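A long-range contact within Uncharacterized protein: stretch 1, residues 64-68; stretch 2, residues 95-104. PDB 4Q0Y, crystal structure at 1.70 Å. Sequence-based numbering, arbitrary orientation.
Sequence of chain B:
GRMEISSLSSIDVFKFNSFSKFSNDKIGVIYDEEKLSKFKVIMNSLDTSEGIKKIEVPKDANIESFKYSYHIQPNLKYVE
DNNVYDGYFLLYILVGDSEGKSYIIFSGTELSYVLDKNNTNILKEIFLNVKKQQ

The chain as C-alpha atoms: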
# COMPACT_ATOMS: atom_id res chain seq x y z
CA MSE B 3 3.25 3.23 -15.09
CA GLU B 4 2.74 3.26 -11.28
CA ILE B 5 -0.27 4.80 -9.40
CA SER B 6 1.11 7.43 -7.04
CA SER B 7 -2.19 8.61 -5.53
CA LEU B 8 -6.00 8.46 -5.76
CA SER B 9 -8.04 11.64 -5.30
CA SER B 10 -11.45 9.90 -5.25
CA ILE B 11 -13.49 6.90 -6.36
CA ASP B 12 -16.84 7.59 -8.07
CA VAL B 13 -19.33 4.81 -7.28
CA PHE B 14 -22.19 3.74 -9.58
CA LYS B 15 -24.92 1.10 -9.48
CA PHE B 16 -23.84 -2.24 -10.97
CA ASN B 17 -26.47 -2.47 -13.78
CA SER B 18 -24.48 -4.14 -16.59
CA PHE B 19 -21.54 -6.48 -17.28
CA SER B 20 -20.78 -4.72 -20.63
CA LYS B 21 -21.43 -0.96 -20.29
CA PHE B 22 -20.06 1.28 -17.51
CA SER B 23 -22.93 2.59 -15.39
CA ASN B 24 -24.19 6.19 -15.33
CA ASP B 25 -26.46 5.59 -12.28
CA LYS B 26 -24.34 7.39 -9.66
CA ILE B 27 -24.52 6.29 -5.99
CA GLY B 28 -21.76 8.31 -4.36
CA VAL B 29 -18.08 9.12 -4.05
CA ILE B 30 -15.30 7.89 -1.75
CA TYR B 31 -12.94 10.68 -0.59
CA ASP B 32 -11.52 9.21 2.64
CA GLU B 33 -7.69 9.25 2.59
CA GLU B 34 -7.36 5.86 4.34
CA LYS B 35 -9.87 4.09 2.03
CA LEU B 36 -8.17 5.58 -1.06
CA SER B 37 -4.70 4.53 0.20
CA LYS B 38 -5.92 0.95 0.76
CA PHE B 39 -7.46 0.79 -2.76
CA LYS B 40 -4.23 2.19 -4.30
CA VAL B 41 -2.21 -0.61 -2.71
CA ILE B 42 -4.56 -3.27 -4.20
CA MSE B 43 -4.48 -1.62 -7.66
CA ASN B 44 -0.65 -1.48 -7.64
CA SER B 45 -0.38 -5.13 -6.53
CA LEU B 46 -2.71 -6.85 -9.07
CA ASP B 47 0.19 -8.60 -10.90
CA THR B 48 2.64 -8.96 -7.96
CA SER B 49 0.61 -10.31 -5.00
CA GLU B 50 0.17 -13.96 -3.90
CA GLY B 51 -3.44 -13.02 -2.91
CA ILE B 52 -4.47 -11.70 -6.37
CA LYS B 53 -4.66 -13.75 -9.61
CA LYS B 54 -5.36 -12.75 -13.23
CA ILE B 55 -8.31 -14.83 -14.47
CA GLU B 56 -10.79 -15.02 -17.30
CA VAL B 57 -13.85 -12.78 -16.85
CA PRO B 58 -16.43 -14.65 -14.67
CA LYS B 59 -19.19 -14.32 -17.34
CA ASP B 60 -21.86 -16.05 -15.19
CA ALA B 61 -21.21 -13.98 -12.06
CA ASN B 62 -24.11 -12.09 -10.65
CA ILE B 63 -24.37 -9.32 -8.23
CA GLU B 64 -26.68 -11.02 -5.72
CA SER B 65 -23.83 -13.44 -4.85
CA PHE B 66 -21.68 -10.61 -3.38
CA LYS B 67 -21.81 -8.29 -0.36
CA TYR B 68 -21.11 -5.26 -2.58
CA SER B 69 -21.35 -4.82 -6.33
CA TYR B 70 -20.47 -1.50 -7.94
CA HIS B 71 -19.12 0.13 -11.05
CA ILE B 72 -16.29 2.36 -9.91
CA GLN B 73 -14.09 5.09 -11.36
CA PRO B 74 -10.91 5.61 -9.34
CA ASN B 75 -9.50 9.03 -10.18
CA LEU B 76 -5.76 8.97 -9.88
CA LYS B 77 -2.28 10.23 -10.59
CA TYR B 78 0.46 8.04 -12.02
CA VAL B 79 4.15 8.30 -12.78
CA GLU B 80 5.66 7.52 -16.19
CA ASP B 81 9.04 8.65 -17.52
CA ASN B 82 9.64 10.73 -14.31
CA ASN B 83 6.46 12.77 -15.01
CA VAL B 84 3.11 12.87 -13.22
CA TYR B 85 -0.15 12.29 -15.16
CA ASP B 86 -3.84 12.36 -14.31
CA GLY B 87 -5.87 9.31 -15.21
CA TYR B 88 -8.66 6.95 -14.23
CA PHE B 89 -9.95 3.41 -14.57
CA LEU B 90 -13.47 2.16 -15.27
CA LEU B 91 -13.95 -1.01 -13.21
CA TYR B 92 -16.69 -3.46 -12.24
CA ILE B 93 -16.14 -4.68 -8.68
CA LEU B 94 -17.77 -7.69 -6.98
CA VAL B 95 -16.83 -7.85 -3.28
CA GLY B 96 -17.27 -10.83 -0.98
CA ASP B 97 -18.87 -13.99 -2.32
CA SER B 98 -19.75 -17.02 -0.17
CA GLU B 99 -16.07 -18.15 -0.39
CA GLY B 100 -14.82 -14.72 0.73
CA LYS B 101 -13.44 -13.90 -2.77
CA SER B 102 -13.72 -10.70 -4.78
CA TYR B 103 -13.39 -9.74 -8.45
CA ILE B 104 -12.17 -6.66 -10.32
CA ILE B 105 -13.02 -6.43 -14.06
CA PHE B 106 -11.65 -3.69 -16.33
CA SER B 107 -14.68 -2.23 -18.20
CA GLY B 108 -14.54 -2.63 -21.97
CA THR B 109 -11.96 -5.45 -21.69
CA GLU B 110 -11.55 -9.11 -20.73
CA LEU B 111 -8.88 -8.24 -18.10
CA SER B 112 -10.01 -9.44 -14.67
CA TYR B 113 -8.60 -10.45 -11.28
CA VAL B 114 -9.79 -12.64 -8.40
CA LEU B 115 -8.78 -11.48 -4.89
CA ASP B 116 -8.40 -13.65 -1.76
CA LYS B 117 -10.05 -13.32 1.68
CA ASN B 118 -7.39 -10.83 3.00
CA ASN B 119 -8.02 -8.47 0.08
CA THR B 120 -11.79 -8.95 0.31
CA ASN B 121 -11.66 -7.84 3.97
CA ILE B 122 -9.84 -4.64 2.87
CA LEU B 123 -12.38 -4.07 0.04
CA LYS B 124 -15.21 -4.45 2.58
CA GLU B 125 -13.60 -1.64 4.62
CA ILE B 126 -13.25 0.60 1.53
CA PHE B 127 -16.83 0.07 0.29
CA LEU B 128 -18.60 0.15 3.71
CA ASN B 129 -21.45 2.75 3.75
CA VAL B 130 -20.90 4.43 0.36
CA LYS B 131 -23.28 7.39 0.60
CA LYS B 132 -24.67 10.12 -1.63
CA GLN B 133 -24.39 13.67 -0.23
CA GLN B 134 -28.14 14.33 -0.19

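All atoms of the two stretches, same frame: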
# COMPACT_ATOMS: atom_id res chain seq x y z
N GLU B 64 -26.03 -10.55 -6.93
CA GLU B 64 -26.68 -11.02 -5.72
C GLU B 64 -25.80 -11.95 -4.89
O GLU B 64 -26.07 -12.15 -3.71
CB GLU B 64 -28.00 -11.72 -6.03
CG GLU B 64 -29.07 -10.88 -6.70
CD GLU B 64 -28.96 -10.76 -8.20
OE1 GLU B 64 -28.10 -11.38 -8.86
OE2 GLU B 64 -29.74 -10.00 -8.75
N SER B 65 -24.77 -12.54 -5.52
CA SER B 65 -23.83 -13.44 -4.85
C SER B 65 -22.78 -12.73 -4.00
O SER B 65 -22.04 -13.38 -3.31
CB SER B 65 -23.11 -14.30 -5.91
OG SER B 65 -24.06 -15.00 -6.72
N PHE B 66 -22.73 -11.40 -4.03
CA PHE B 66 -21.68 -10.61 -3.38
C PHE B 66 -22.25 -9.62 -2.36
O PHE B 66 -23.39 -9.17 -2.49
CB PHE B 66 -20.90 -9.86 -4.45
CG PHE B 66 -20.14 -10.77 -5.36
CD1 PHE B 66 -20.75 -11.30 -6.50
CD2 PHE B 66 -18.81 -11.11 -5.09
CE1 PHE B 66 -20.06 -12.17 -7.35
CE2 PHE B 66 -18.11 -11.97 -5.93
CZ PHE B 66 -18.75 -12.52 -7.04
N LYS B 67 -21.45 -9.31 -1.35
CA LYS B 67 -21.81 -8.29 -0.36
C LYS B 67 -21.99 -6.93 -1.01
O LYS B 67 -23.02 -6.27 -0.77
CB LYS B 67 -20.75 -8.22 0.76
CG LYS B 67 -20.96 -7.19 1.86
CD LYS B 67 -22.06 -7.61 2.79
CE LYS B 67 -22.62 -6.41 3.51
NZ LYS B 67 -23.58 -6.79 4.58
N TYR B 68 -21.03 -6.52 -1.83
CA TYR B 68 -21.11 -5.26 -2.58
C TYR B 68 -20.82 -5.50 -4.03
O TYR B 68 -19.95 -6.33 -4.38
CB TYR B 68 -20.10 -4.24 -2.09
CG TYR B 68 -20.18 -3.93 -0.64
CD1 TYR B 68 -21.29 -3.25 -0.11
CD2 TYR B 68 -19.16 -4.32 0.23
CE1 TYR B 68 -21.37 -2.97 1.24
CE2 TYR B 68 -19.23 -4.03 1.58
CZ TYR B 68 -20.33 -3.36 2.09
OH TYR B 68 -20.42 -3.07 3.41
N VAL B 95 -17.55 -7.70 -4.56
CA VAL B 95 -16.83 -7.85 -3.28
C VAL B 95 -17.53 -8.85 -2.37
O VAL B 95 -18.68 -8.63 -1.97
CB VAL B 95 -16.71 -6.50 -2.52
CG1 VAL B 95 -15.94 -6.66 -1.20
CG2 VAL B 95 -16.05 -5.44 -3.38
N GLY B 96 -16.82 -9.92 -2.01
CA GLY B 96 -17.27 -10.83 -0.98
C GLY B 96 -18.36 -11.80 -1.36
O GLY B 96 -19.53 -11.61 -0.99
N ASP B 97 -17.97 -12.86 -2.07
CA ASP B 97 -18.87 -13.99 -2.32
C ASP B 97 -18.91 -14.92 -1.11
O ASP B 97 -18.27 -14.64 -0.09
CB ASP B 97 -18.55 -14.70 -3.65
CG ASP B 97 -17.22 -15.46 -3.66
OD1 ASP B 97 -16.55 -15.66 -2.62
OD2 ASP B 97 -16.87 -15.90 -4.77
N SER B 98 -19.63 -16.03 -1.25
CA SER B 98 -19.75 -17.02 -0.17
C SER B 98 -18.42 -17.68 0.21
O SER B 98 -18.30 -18.19 1.30
CB SER B 98 -20.79 -18.09 -0.53
OG SER B 98 -20.35 -18.89 -1.62
N GLU B 99 -17.43 -17.68 -0.70
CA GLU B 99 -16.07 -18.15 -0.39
C GLU B 99 -15.13 -17.06 0.11
O GLU B 99 -13.96 -17.33 0.32
CB GLU B 99 -15.47 -18.83 -1.61
CG GLU B 99 -16.33 -20.00 -2.07
CD GLU B 99 -15.59 -20.93 -3.00
OE1 GLU B 99 -14.84 -20.43 -3.86
OE2 GLU B 99 -15.77 -22.15 -2.87
N GLY B 100 -15.63 -15.83 0.28
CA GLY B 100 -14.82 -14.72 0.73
C GLY B 100 -13.94 -14.10 -0.36
O GLY B 100 -13.03 -13.36 -0.03
N LYS B 101 -14.20 -14.43 -1.63
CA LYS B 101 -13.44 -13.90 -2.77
C LYS B 101 -14.07 -12.64 -3.35
O LYS B 101 -15.26 -12.36 -3.14
CB LYS B 101 -13.31 -14.96 -3.89
CG LYS B 101 -12.55 -16.24 -3.53
CD LYS B 101 -11.13 -16.02 -3.03
CE LYS B 101 -10.49 -17.33 -2.57
NZ LYS B 101 -10.33 -18.31 -3.67
N SER B 102 -13.27 -11.87 -4.07
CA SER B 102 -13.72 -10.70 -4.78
C SER B 102 -13.17 -10.68 -6.18
O SER B 102 -12.18 -11.36 -6.45
CB SER B 102 -13.31 -9.41 -4.05
OG SER B 102 -13.87 -9.37 -2.75
N TYR B 103 -13.79 -9.88 -7.05
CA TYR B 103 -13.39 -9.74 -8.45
C TYR B 103 -13.32 -8.28 -8.86
O TYR B 103 -14.17 -7.49 -8.49
CB TYR B 103 -14.36 -10.44 -9.37
CG TYR B 103 -14.45 -11.93 -9.10
CD1 TYR B 103 -15.29 -12.43 -8.10
CD2 TYR B 103 -13.68 -12.82 -9.80
CE1 TYR B 103 -15.35 -13.80 -7.82
CE2 TYR B 103 -13.75 -14.20 -9.55
CZ TYR B 103 -14.58 -14.67 -8.57
OH TYR B 103 -14.62 -16.03 -8.31
N ILE B 104 -12.30 -7.96 -9.66
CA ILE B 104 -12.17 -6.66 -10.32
C ILE B 104 -12.10 -6.92 -11.83
O ILE B 104 -11.27 -7.72 -12.26
CB ILE B 104 -10.92 -5.90 -9.85
CG1 ILE B 104 -11.08 -5.53 -8.36
CG2 ILE B 104 -10.67 -4.66 -10.72
CD1 ILE B 104 -9.82 -5.03 -7.69
O HOH W 1 -21.73 -16.18 -3.18

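Stretch 1 runs antiparallel to the start of stretch 2, and most of the bonding between them is backbone to backbone. Glu 64 makes no contact with stretch 2.

Contact begins at Ser 65, through its carbonyl. Ser 65 O lies 3.4 Å from Asp 97 CA in a CA-H...O contact. The same oxygen accepts a hydrogen bond from water 1 (Ser 65 O to water O, 2.8 Å). That water in turn accepts one from Ser 98 N (water O to Ser 98 N, 2.9 Å), so it bridges the two backbones.

Phe 66 has the largest area covered by stretch 2. Phe 66 CA approaches Gly 96 O at 3.4 Å, a second CA-H...O contact. Its ring reaches Asp 97 and Tyr 103: Phe 66 CE2 is 3.6 Å from Asp 97 CB and 3.6 Å from Tyr 103 CD1. The two aromatic rings meet rim to rim, with planes at 87° and centroids 5.8 Å apart, so neither covers the face of the other. Asp 97 CB is its closest atom to the ring, and Asp 97 OD1 is bonded within its own loop. Asp 97 OD1 accepts a hydrogen bond from Lys 101 N (2.8 Å) and a weak one from Glu 99 N (2.9 Å), bracing the type I turn from Asp 97 to Gly 100.

Lys 67 bonds through its backbone: Lys 67 N donates to Gly 96 O at 3.0 Å. The end of its side chain leads away from stretch 2. Gly 96 has positive phi, a conformation that favours glycine.

Tyr 68 forms an antiparallel bridge with Val 95. Tyr 68 N donates to Val 95 O at 3.2 Å, and Val 95 N donates to Tyr 68 O at 2.8 Å. Both bonds are nearly straight. The two side chains share one face of the sheet, with Tyr 68 CB 4.1 Å from Val 95 CB.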